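Local coordinates for protein nuclease NucT (Helicobacter pylori, PDB 6EHI) that is a nuclease of the PLD-like family, built around a mixed beta sheet with helices packed on it and present here as two subunits, at residues S29-V34 against I111-I116; S25-A30 against R48-V53; S33-I38 against K147-Y152; K115-G120 against L137-T142. The protein carries 1 engineered substitution. All blocks are in the same frame, centred on the assembly; numbering follows the deposited sequence.

Contact 1: residues S29-V34 against I111-I116; sequences SARESV and IIDDKI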
# COMPACT_ATOMS: atom_id res chain seq x y z
N SER A 29 4.14 -22.02 0.51
CA SER A 29 4.13 -22.92 1.63
C SER A 29 2.81 -22.95 2.43
O SER A 29 2.77 -23.55 3.50
CB SER A 29 5.35 -22.62 2.52
OG SER A 29 6.57 -22.74 1.74
N ALA A 30 1.74 -22.25 2.02
CA ALA A 30 0.45 -22.35 2.70
C ALA A 30 0.00 -23.81 2.82
O ALA A 30 0.22 -24.64 1.95
CB ALA A 30 -0.67 -21.55 2.03
N ARG A 31 -0.57 -24.09 3.95
CA ARG A 31 -1.03 -25.44 4.27
C ARG A 31 -2.54 -25.55 4.23
O ARG A 31 -3.04 -26.67 4.20
CB ARG A 31 -0.58 -25.84 5.69
CG ARG A 31 0.89 -25.61 5.92
CD ARG A 31 1.35 -26.15 7.27
NE ARG A 31 2.82 -26.09 7.30
CZ ARG A 31 3.59 -26.50 8.33
NH1 ARG A 31 3.06 -27.03 9.44
NH2 ARG A 31 4.91 -26.38 8.22
N GLU A 32 -3.27 -24.42 4.26
CA GLU A 32 -4.75 -24.39 4.29
C GLU A 32 -5.45 -23.47 3.31
O GLU A 32 -6.38 -23.88 2.60
CB GLU A 32 -5.22 -23.93 5.69
CG GLU A 32 -4.75 -24.86 6.81
CD GLU A 32 -5.38 -26.23 6.72
OE1 GLU A 32 -6.56 -26.29 6.32
OE2 GLU A 32 -4.71 -27.24 7.06
N SER A 33 -5.07 -22.19 3.36
CA SER A 33 -5.79 -21.20 2.60
C SER A 33 -4.96 -19.98 2.24
O SER A 33 -3.96 -19.62 2.90
CB SER A 33 -7.01 -20.69 3.34
OG SER A 33 -6.67 -20.03 4.53
N VAL A 34 -5.39 -19.37 1.13
CA VAL A 34 -4.74 -18.16 0.64
C VAL A 34 -5.85 -17.23 0.22
O VAL A 34 -6.68 -17.56 -0.65
CB VAL A 34 -3.75 -18.42 -0.52
CG1 VAL A 34 -3.23 -17.11 -1.08
CG2 VAL A 34 -2.58 -19.27 -0.09
N ILE A 111 -3.53 -12.95 2.81
CA ILE A 111 -3.67 -13.61 4.12
C ILE A 111 -3.39 -15.11 3.94
O ILE A 111 -4.13 -15.79 3.22
CB ILE A 111 -5.04 -13.44 4.68
CG1 ILE A 111 -5.53 -11.95 4.66
CG2 ILE A 111 -5.07 -13.95 6.13
CD1 ILE A 111 -6.99 -11.76 4.90
N ILE A 112 -2.44 -15.64 4.67
CA ILE A 112 -2.01 -17.00 4.48
C ILE A 112 -2.43 -17.80 5.72
O ILE A 112 -1.99 -17.48 6.84
CB ILE A 112 -0.47 -17.11 4.33
CG1 ILE A 112 0.10 -16.19 3.24
CG2 ILE A 112 -0.06 -18.55 4.01
CD1 ILE A 112 -0.63 -16.25 1.91
N ASP A 113 -3.23 -18.86 5.52
CA ASP A 113 -3.71 -19.69 6.64
C ASP A 113 -4.27 -18.71 7.75
O ASP A 113 -5.02 -17.75 7.49
CB ASP A 113 -2.58 -20.59 7.12
CG ASP A 113 -1.98 -21.56 6.01
OD1 ASP A 113 -2.63 -21.83 4.95
OD2 ASP A 113 -0.88 -22.14 6.22
N ASP A 114 -3.94 -18.95 9.01
CA ASP A 114 -4.30 -17.90 10.05
C ASP A 114 -3.00 -17.32 10.55
O ASP A 114 -2.88 -16.89 11.71
CB ASP A 114 -5.14 -18.53 11.17
CG ASP A 114 -4.52 -19.88 11.72
OD1 ASP A 114 -3.64 -20.49 11.05
OD2 ASP A 114 -4.95 -20.32 12.82
N LYS A 115 -1.97 -17.38 9.72
CA LYS A 115 -0.65 -17.18 10.22
C LYS A 115 0.05 -15.98 9.72
O LYS A 115 0.95 -15.50 10.42
CB LYS A 115 0.20 -18.40 9.95
CG LYS A 115 -0.41 -19.71 10.45
CD LYS A 115 -0.82 -19.69 11.93
CE LYS A 115 -1.09 -21.10 12.47
NZ LYS A 115 0.16 -21.75 12.94
N ILE A 116 -0.23 -15.53 8.50
CA ILE A 116 0.58 -14.42 7.96
C ILE A 116 -0.33 -13.46 7.20
O ILE A 116 -1.29 -13.87 6.59
CB ILE A 116 1.67 -14.85 6.90
CG1 ILE A 116 2.54 -16.01 7.40
CG2 ILE A 116 2.53 -13.68 6.50
CD1 ILE A 116 3.26 -16.71 6.20
O HOH W 1 -5.89 -17.34 4.79
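The carboxylate of Asp113 collects the backbone N-H groups of Arg31, Glu32 and Ser33, three in succession. Arg31 N reaches OD2 of Asp113 at 3.0 Å in a nearly straight bond (170°) that uses the syn lone pair. OD1 of Asp113 takes two donors: Glu32 N from above the carboxylate plane at 2.8 Å, and Ser33 N nearly in line with the C-O bond at 2.9 Å. CG of Asp113 stands beside the backbone N (chi1 -58°), toward these donors. Asp113 N in turn donates to Ser33 O at 2.8 Å and 176°. A water accepts from Ser33 OG and donates to the O atoms of Ile111 and Asp113. These bonds close the end of the antiparallel pairing of strands 33-38 and 108-112, with Val34 and Ile112 a non-hydrogen-bonded pair. Beyond Asp113 the chain turns back, and Lys115 and Ile116 both face Ile112 in a classic beta bulge. Ile111 O meets the CA of Val34 at 3.6 Å, a CA-H...O contact. On the apolar side, CG2 of Ile112 touches Ala30 CB at 3.6 Å, while its CD1 lies 4.1 Å from Val34 CG1, the two side chains pointing the same way side by side.

Contact 2: residues S25-A30 against R48-V53; sequences SGISSA and RAIKSV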
# COMPACT_ATOMS: atom_id res chain seq x y z
N SER A 25 7.22 -17.31 -1.24
CA SER A 25 7.35 -18.37 -0.26
C SER A 25 6.13 -18.49 0.69
O SER A 25 5.65 -19.58 1.01
CB SER A 25 8.65 -18.23 0.50
OG SER A 25 8.67 -19.09 1.59
N GLY A 26 5.58 -17.35 1.11
CA GLY A 26 4.41 -17.34 1.96
C GLY A 26 3.24 -18.01 1.29
O GLY A 26 2.45 -18.70 1.91
N ILE A 27 3.05 -17.75 0.01
CA ILE A 27 1.91 -18.34 -0.75
C ILE A 27 2.16 -19.84 -0.96
O ILE A 27 1.26 -20.64 -0.75
CB ILE A 27 1.72 -17.65 -2.14
CG1 ILE A 27 1.19 -16.24 -1.94
CG2 ILE A 27 0.86 -18.47 -3.09
CD1 ILE A 27 1.30 -15.45 -3.22
N SER A 28 3.36 -20.14 -1.43
CA SER A 28 3.81 -21.47 -1.81
C SER A 28 3.76 -22.44 -0.70
O SER A 28 3.26 -23.55 -0.91
CB SER A 28 5.18 -21.40 -2.38
OG SER A 28 5.02 -20.78 -3.60
N SER A 29 4.14 -22.02 0.51
CA SER A 29 4.13 -22.92 1.63
C SER A 29 2.81 -22.95 2.43
O SER A 29 2.77 -23.55 3.50
CB SER A 29 5.35 -22.62 2.52
OG SER A 29 6.57 -22.74 1.74
N ALA A 30 1.74 -22.25 2.02
CA ALA A 30 0.45 -22.35 2.70
C ALA A 30 0.00 -23.81 2.82
O ALA A 30 0.22 -24.64 1.95
CB ALA A 30 -0.67 -21.55 2.03
N ARG A 48 1.95 -18.36 -10.90
CA ARG A 48 2.38 -19.79 -10.94
C ARG A 48 2.48 -20.30 -9.54
O ARG A 48 2.14 -21.42 -9.29
CB ARG A 48 3.66 -19.97 -11.78
CG ARG A 48 3.33 -20.00 -13.24
CD ARG A 48 4.49 -20.53 -14.09
NE ARG A 48 5.42 -19.42 -14.33
CZ ARG A 48 5.26 -18.52 -15.30
NH1 ARG A 48 4.20 -18.58 -16.11
NH2 ARG A 48 6.13 -17.52 -15.41
N ALA A 49 2.88 -19.47 -8.58
CA ALA A 49 3.00 -19.87 -7.19
C ALA A 49 1.64 -20.18 -6.59
O ALA A 49 1.48 -21.18 -5.84
CB ALA A 49 3.72 -18.79 -6.37
N ILE A 50 0.63 -19.38 -6.95
CA ILE A 50 -0.76 -19.68 -6.61
C ILE A 50 -1.25 -21.01 -7.19
O ILE A 50 -1.76 -21.86 -6.43
CB ILE A 50 -1.70 -18.52 -6.98
CG1 ILE A 50 -1.41 -17.29 -6.11
CG2 ILE A 50 -3.12 -18.91 -6.84
CD1 ILE A 50 -2.01 -16.01 -6.69
N LYS A 51 -1.05 -21.21 -8.50
CA LYS A 51 -1.36 -22.49 -9.15
C LYS A 51 -0.70 -23.68 -8.42
O LYS A 51 -1.31 -24.73 -8.17
CB LYS A 51 -0.96 -22.49 -10.63
CG LYS A 51 -1.88 -21.67 -11.52
CD LYS A 51 -1.45 -21.73 -12.98
CE LYS A 51 -2.58 -21.42 -13.97
NZ LYS A 51 -2.52 -22.29 -15.21
N SER A 52 0.56 -23.47 -8.01
CA SER A 52 1.36 -24.52 -7.40
C SER A 52 0.72 -24.93 -6.07
O SER A 52 0.56 -26.09 -5.77
CB SER A 52 2.79 -24.01 -7.17
OG SER A 52 3.58 -25.07 -6.62
N VAL A 53 0.33 -23.96 -5.26
CA VAL A 53 -0.26 -24.29 -4.02
C VAL A 53 -1.73 -24.79 -4.13
O VAL A 53 -2.10 -25.76 -3.47
CB VAL A 53 -0.02 -23.17 -2.98
CG1 VAL A 53 -0.96 -22.02 -3.24
CG2 VAL A 53 -0.12 -23.73 -1.59
O HOH W 2 3.12 -25.04 -3.35
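Val53 pushes its isopropyl group into a hollow at the C-terminal end of helix 16-28, walled by carbonyl oxygens and the methyl of Ala30. Its CG2 lies 3.5 Å from Ile27 O and equally close to Ser28 O, with Ala30 CB 4.3 Å from that same methyl. CG1, set between the backbone N and the carbonyl carbon (chi1 77°), turns to Ile27 and meets its CG2 at 4.0 Å. In the reverse direction Ile27 supplies the bump: CG2 settles against helix 44-54, 3.9 Å from Ala49 O and 4.0 Å from CG1 of Ile50. Helix 44-54 joins the parallel neighbours 33-38 and 59-65 in a beta-alpha-beta crossover, and helix 16-28 packs beside it on the same face of the sheet; Ile50 continues onto Val60 and Ile62 of strand 59-65. Ala49 CB fits beside Ser28 OG at 3.7 Å, a hydroxyl hydrogen-bonded to Ile24 O in its own helix. Ser28 O receives a bond from a water at 2.9 Å, and that water makes a weak link to Ser52 OG. Arg56 NH1 binds both Ser28 O and Ala30 O.

Contact 3: residues S33-I38 against K147-Y152; sequences SVKIAI and KAKSYY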
# COMPACT_ATOMS: atom_id res chain seq x y z
N SER A 33 -5.07 -22.19 3.36
CA SER A 33 -5.79 -21.20 2.60
C SER A 33 -4.96 -19.98 2.24
O SER A 33 -3.96 -19.62 2.90
CB SER A 33 -7.01 -20.69 3.34
OG SER A 33 -6.67 -20.03 4.53
N VAL A 34 -5.39 -19.37 1.13
CA VAL A 34 -4.74 -18.16 0.64
C VAL A 34 -5.85 -17.23 0.22
O VAL A 34 -6.68 -17.56 -0.65
CB VAL A 34 -3.75 -18.42 -0.52
CG1 VAL A 34 -3.23 -17.11 -1.08
CG2 VAL A 34 -2.58 -19.27 -0.09
N LYS A 35 -5.90 -16.06 0.87
CA LYS A 35 -6.88 -15.08 0.64
C LYS A 35 -6.22 -13.81 0.16
O LYS A 35 -5.34 -13.26 0.83
CB LYS A 35 -7.69 -14.82 1.91
CG LYS A 35 -8.57 -16.05 2.38
CD LYS A 35 -9.22 -15.82 3.75
CE LYS A 35 -9.94 -17.06 4.22
NZ LYS A 35 -11.22 -17.16 3.47
N ILE A 36 -6.63 -13.33 -1.03
CA ILE A 36 -5.89 -12.21 -1.64
C ILE A 36 -6.87 -11.17 -2.09
O ILE A 36 -7.94 -11.49 -2.66
CB ILE A 36 -5.10 -12.66 -2.87
CG1 ILE A 36 -4.01 -13.64 -2.47
CG2 ILE A 36 -4.54 -11.50 -3.72
CD1 ILE A 36 -3.52 -14.64 -3.55
N ALA A 37 -6.57 -9.89 -1.81
CA ALA A 37 -7.25 -8.76 -2.46
C ALA A 37 -6.20 -7.93 -3.13
O ALA A 37 -5.27 -7.54 -2.44
CB ALA A 37 -7.99 -7.98 -1.44
N ILE A 38 -6.28 -7.76 -4.45
CA ILE A 38 -5.23 -7.09 -5.21
C ILE A 38 -5.78 -6.19 -6.24
O ILE A 38 -6.61 -6.60 -7.02
CB ILE A 38 -4.30 -8.16 -5.80
CG1 ILE A 38 -3.03 -7.56 -6.43
CG2 ILE A 38 -5.03 -9.18 -6.66
CD1 ILE A 38 -2.14 -6.86 -5.44
N LYS A 147 -8.50 -9.49 12.09
CA LYS A 147 -9.24 -8.43 11.56
C LYS A 147 -9.21 -8.49 9.97
O LYS A 147 -10.28 -8.31 9.35
CB LYS A 147 -8.69 -7.08 12.02
CG LYS A 147 -9.19 -5.88 11.22
CD LYS A 147 -8.81 -4.53 11.78
CE LYS A 147 -9.71 -4.07 12.91
NZ LYS A 147 -9.50 -2.62 13.24
N ALA A 148 -8.06 -8.74 9.39
CA ALA A 148 -7.98 -8.79 7.94
C ALA A 148 -8.89 -9.91 7.41
O ALA A 148 -9.62 -9.63 6.47
CB ALA A 148 -6.59 -9.00 7.49
N LYS A 149 -8.94 -11.06 8.11
CA LYS A 149 -9.86 -12.15 7.74
C LYS A 149 -11.33 -11.73 7.84
O LYS A 149 -12.12 -12.01 6.91
CB LYS A 149 -9.60 -13.46 8.48
CG LYS A 149 -8.41 -14.25 7.94
CD LYS A 149 -8.23 -15.59 8.66
CE LYS A 149 -7.99 -16.71 7.66
NZ LYS A 149 -7.93 -18.05 8.27
N SER A 150 -11.70 -10.98 8.89
CA SER A 150 -13.08 -10.62 9.06
C SER A 150 -13.62 -9.72 7.97
O SER A 150 -14.73 -9.92 7.41
CB SER A 150 -13.29 -9.96 10.46
OG SER A 150 -14.58 -9.39 10.51
N TYR A 151 -12.79 -8.70 7.63
CA TYR A 151 -13.25 -7.81 6.62
C TYR A 151 -13.06 -8.43 5.26
O TYR A 151 -13.73 -8.01 4.41
CB TYR A 151 -12.57 -6.46 6.70
CG TYR A 151 -13.02 -5.62 7.88
CD1 TYR A 151 -14.21 -5.00 7.87
CD2 TYR A 151 -12.22 -5.47 8.97
CE1 TYR A 151 -14.64 -4.22 8.94
CE2 TYR A 151 -12.65 -4.72 10.10
CZ TYR A 151 -13.85 -4.09 10.04
OH TYR A 151 -14.42 -3.31 11.04
N TYR A 152 -12.13 -9.34 5.12
CA TYR A 152 -11.97 -10.05 3.85
C TYR A 152 -13.30 -10.76 3.46
O TYR A 152 -13.80 -10.68 2.33
CB TYR A 152 -10.82 -11.02 3.89
CG TYR A 152 -10.54 -11.57 2.50
CD1 TYR A 152 -9.71 -10.93 1.60
CD2 TYR A 152 -11.20 -12.69 2.04
CE1 TYR A 152 -9.48 -11.44 0.33
CE2 TYR A 152 -10.95 -13.22 0.79
CZ TYR A 152 -10.09 -12.59 -0.10
OH TYR A 152 -9.87 -13.08 -1.37
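Strand 33-38 and helix 147-152, both taken as short segments, have axes 10.1 Å apart at closest approach and inclined by 70°, so side chains from both bridge the gap, Tyr152 from the helix and Lys35 from the strand. Tyr152 spans most of that gap. Its CG stands anti to the backbone N, and the ring carries OH to Ile36 O, to which it donates at 2.8 Å; the donor OH sits 48° above the carbonyl plane of Ile36. The ring lies against the strand by one face and by its edge. Over the face comes Lys35, whose CB is 3.9 Å from the ring centroid and only 14° off the normal, a CH-pi contact. At the edge, close to the ring plane, are Ile36 O and Ala37 N, and Ala37 CB touches CE1 of Tyr152 at 4.2 Å. Helix 142-158 covers the face of the sheet that bears Ser33, Lys35 and Ala37, whereas helices 16-28 and 44-54 pack on the face of Val34 and Ile36, giving helices on both sides. Lys35 and Lys149 cross at about a right angle through their aliphatic parts, CE to CE 4.0 Å. Their NZ atoms stay 5.9 Å apart and have separate partners: Lys35 NZ binds Gln61 OE1, and Lys149 NZ makes a weak bond to Asp113 O. On the same helix, Lys147 NZ forms a salt bridge with Glu15 of the second subunit, and the Tyr151 ring meets that of Tyr14, also of the second subunit.

Contact 4: residues K115-G120 against L137-T142; sequences KIVFLG and LKTDDT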
# COMPACT_ATOMS: atom_id res chain seq x y z
N LYS A 115 -1.97 -17.38 9.72
CA LYS A 115 -0.65 -17.18 10.22
C LYS A 115 0.05 -15.98 9.72
O LYS A 115 0.95 -15.50 10.42
CB LYS A 115 0.20 -18.40 9.95
CG LYS A 115 -0.41 -19.71 10.45
CD LYS A 115 -0.82 -19.69 11.93
CE LYS A 115 -1.09 -21.10 12.47
NZ LYS A 115 0.16 -21.75 12.94
N ILE A 116 -0.23 -15.53 8.50
CA ILE A 116 0.58 -14.42 7.96
C ILE A 116 -0.33 -13.46 7.20
O ILE A 116 -1.29 -13.87 6.59
CB ILE A 116 1.67 -14.85 6.90
CG1 ILE A 116 2.54 -16.01 7.40
CG2 ILE A 116 2.53 -13.68 6.50
CD1 ILE A 116 3.26 -16.71 6.20
N VAL A 117 -0.09 -12.16 7.36
CA VAL A 117 -0.66 -11.18 6.43
C VAL A 117 0.45 -10.33 5.83
O VAL A 117 1.42 -9.96 6.49
CB VAL A 117 -1.78 -10.36 7.01
CG1 VAL A 117 -1.33 -9.59 8.22
CG2 VAL A 117 -2.32 -9.45 5.90
N PHE A 118 0.35 -10.15 4.50
CA PHE A 118 1.21 -9.29 3.68
C PHE A 118 0.43 -8.13 3.24
O PHE A 118 -0.72 -8.23 2.75
CB PHE A 118 1.73 -10.00 2.39
CG PHE A 118 2.62 -11.19 2.67
CD1 PHE A 118 2.13 -12.47 2.85
CD2 PHE A 118 4.00 -11.04 2.63
CE1 PHE A 118 2.98 -13.51 3.01
CE2 PHE A 118 4.88 -12.10 2.85
CZ PHE A 118 4.36 -13.33 3.05
N LEU A 119 0.92 -6.95 3.56
CA LEU A 119 0.28 -5.75 3.05
C LEU A 119 1.28 -4.66 2.71
O LEU A 119 2.43 -4.82 2.91
CB LEU A 119 -0.81 -5.24 4.04
CG LEU A 119 -0.36 -4.81 5.44
CD1 LEU A 119 0.27 -3.41 5.47
CD2 LEU A 119 -1.50 -4.78 6.38
N GLY A 120 0.86 -3.52 2.15
CA GLY A 120 1.84 -2.53 1.70
C GLY A 120 1.38 -1.89 0.39
O GLY A 120 0.17 -1.82 0.09
N LEU A 137 5.02 -5.21 3.86
CA LEU A 137 5.08 -5.64 5.27
C LEU A 137 4.47 -7.00 5.46
O LEU A 137 3.34 -7.25 5.02
CB LEU A 137 4.39 -4.65 6.17
CG LEU A 137 4.59 -5.06 7.67
CD1 LEU A 137 5.63 -4.13 8.21
CD2 LEU A 137 3.37 -5.03 8.49
N LYS A 138 5.23 -7.89 6.05
CA LYS A 138 4.76 -9.20 6.52
C LYS A 138 4.60 -9.17 8.02
O LYS A 138 5.49 -8.64 8.72
CB LYS A 138 5.79 -10.25 6.18
CG LYS A 138 5.44 -11.67 6.56
CD LYS A 138 6.59 -12.61 6.12
CE LYS A 138 6.44 -13.99 6.72
NZ LYS A 138 7.72 -14.71 6.48
N THR A 139 3.46 -9.62 8.47
CA THR A 139 3.25 -9.79 9.91
C THR A 139 2.56 -11.06 10.26
O THR A 139 1.73 -11.57 9.50
CB THR A 139 2.57 -8.58 10.56
OG1 THR A 139 2.53 -8.71 12.00
CG2 THR A 139 1.17 -8.42 10.10
N ASP A 140 2.90 -11.59 11.45
CA ASP A 140 2.16 -12.71 12.06
C ASP A 140 1.31 -12.27 13.26
O ASP A 140 0.89 -13.09 14.09
CB ASP A 140 3.12 -13.84 12.45
CG ASP A 140 4.06 -13.46 13.54
OD1 ASP A 140 4.07 -12.30 13.99
OD2 ASP A 140 4.83 -14.34 14.01
N ASP A 141 1.06 -10.97 13.41
CA ASP A 141 0.28 -10.46 14.48
C ASP A 141 -1.14 -10.94 14.39
O ASP A 141 -1.88 -10.61 13.43
CB ASP A 141 0.31 -8.94 14.44
CG ASP A 141 -0.49 -8.31 15.54
OD1 ASP A 141 -0.42 -8.73 16.70
OD2 ASP A 141 -1.19 -7.35 15.26
N THR A 142 -1.61 -11.65 15.43
CA THR A 142 -2.83 -12.42 15.26
C THR A 142 -4.05 -11.46 15.26
O THR A 142 -4.98 -11.72 14.56
CB THR A 142 -2.96 -13.54 16.34
OG1 THR A 142 -3.02 -12.94 17.63
CG2 THR A 142 -1.77 -14.46 16.33
O HOH W 3 0.10 -15.62 13.50
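Val117 and Thr139 exchange two backbone hydrogen bonds, N of each to O of the other at 2.9 Å. The same exchange recurs between Leu119 and Leu137, at 2.8 Å. Between these hydrogen-bonded pairs, Phe118 and Lys138 form a non-hydrogen-bonded pair, where Phe118 CA approaches Leu137 O at 3.2 Å in a CA-H...O contact. Of the side-chain contacts, those on the Phe118 face centre on Lys138. Its CG, anti to the backbone N (chi1 -178°), lies 3.5 Å from Ile116 CG2 and 4.2 Å from the Phe118 ring centroid, 29° off the normal; the extended chain then runs beside the ring, with CD near CE2. On the other face Val117 CG1 and Thr139 CG2 are only 3.3 Å apart, tighter than usual for two methyls. Polar contacts gather where strand 134-139 ends. Thr139 OG1 accepts from Asp141 N at 3.0 Å, an ST turn, and is also bonded to Asn7 OD1. A water bridges the O atoms of Lys115 and Asp140, and Asp141 takes the N-cap position of helix 142-158. Leu119 packs on Leu119 of the second subunit and Leu137 on Leu137 of that subunit. Within the chain, Phe118 packs on helix 16-28; a bound acetate ion, probably from the crystallisation liquor, lies about 4 Å from its side chain. The alternating pairs and the 162° between segment axes define a regular antiparallel strand pair within the mixed sheet of this PLD-like fold, with Leu119 and Leu137 of one face meeting the second subunit and Val117 packing on helix 142-158.

In the fold
From the N terminus, contact 2 closes the first loop, joining helix 16-28 to helix 44-54 over strand 33-38, which lies between them in the chain. Contact 1 starts from an overlapping stretch but reaches on to 111-116, joining strand 33-38 to its antiparallel neighbour 108-112. Where contact 1 ends, contact 4 begins, carrying the sheet from strand 116-120 to 134-139. Contact 3 spans the longest separation, from strand 33-38 to helix 142-158; contact 4 is nested inside its loop, and contact 2 crosses it, the segments alternating. Contacts 1 and 4 thus build the sheet, contacts 2 and 3 involve helices on its two faces, and contacts 3 and 4 both touch the second subunit.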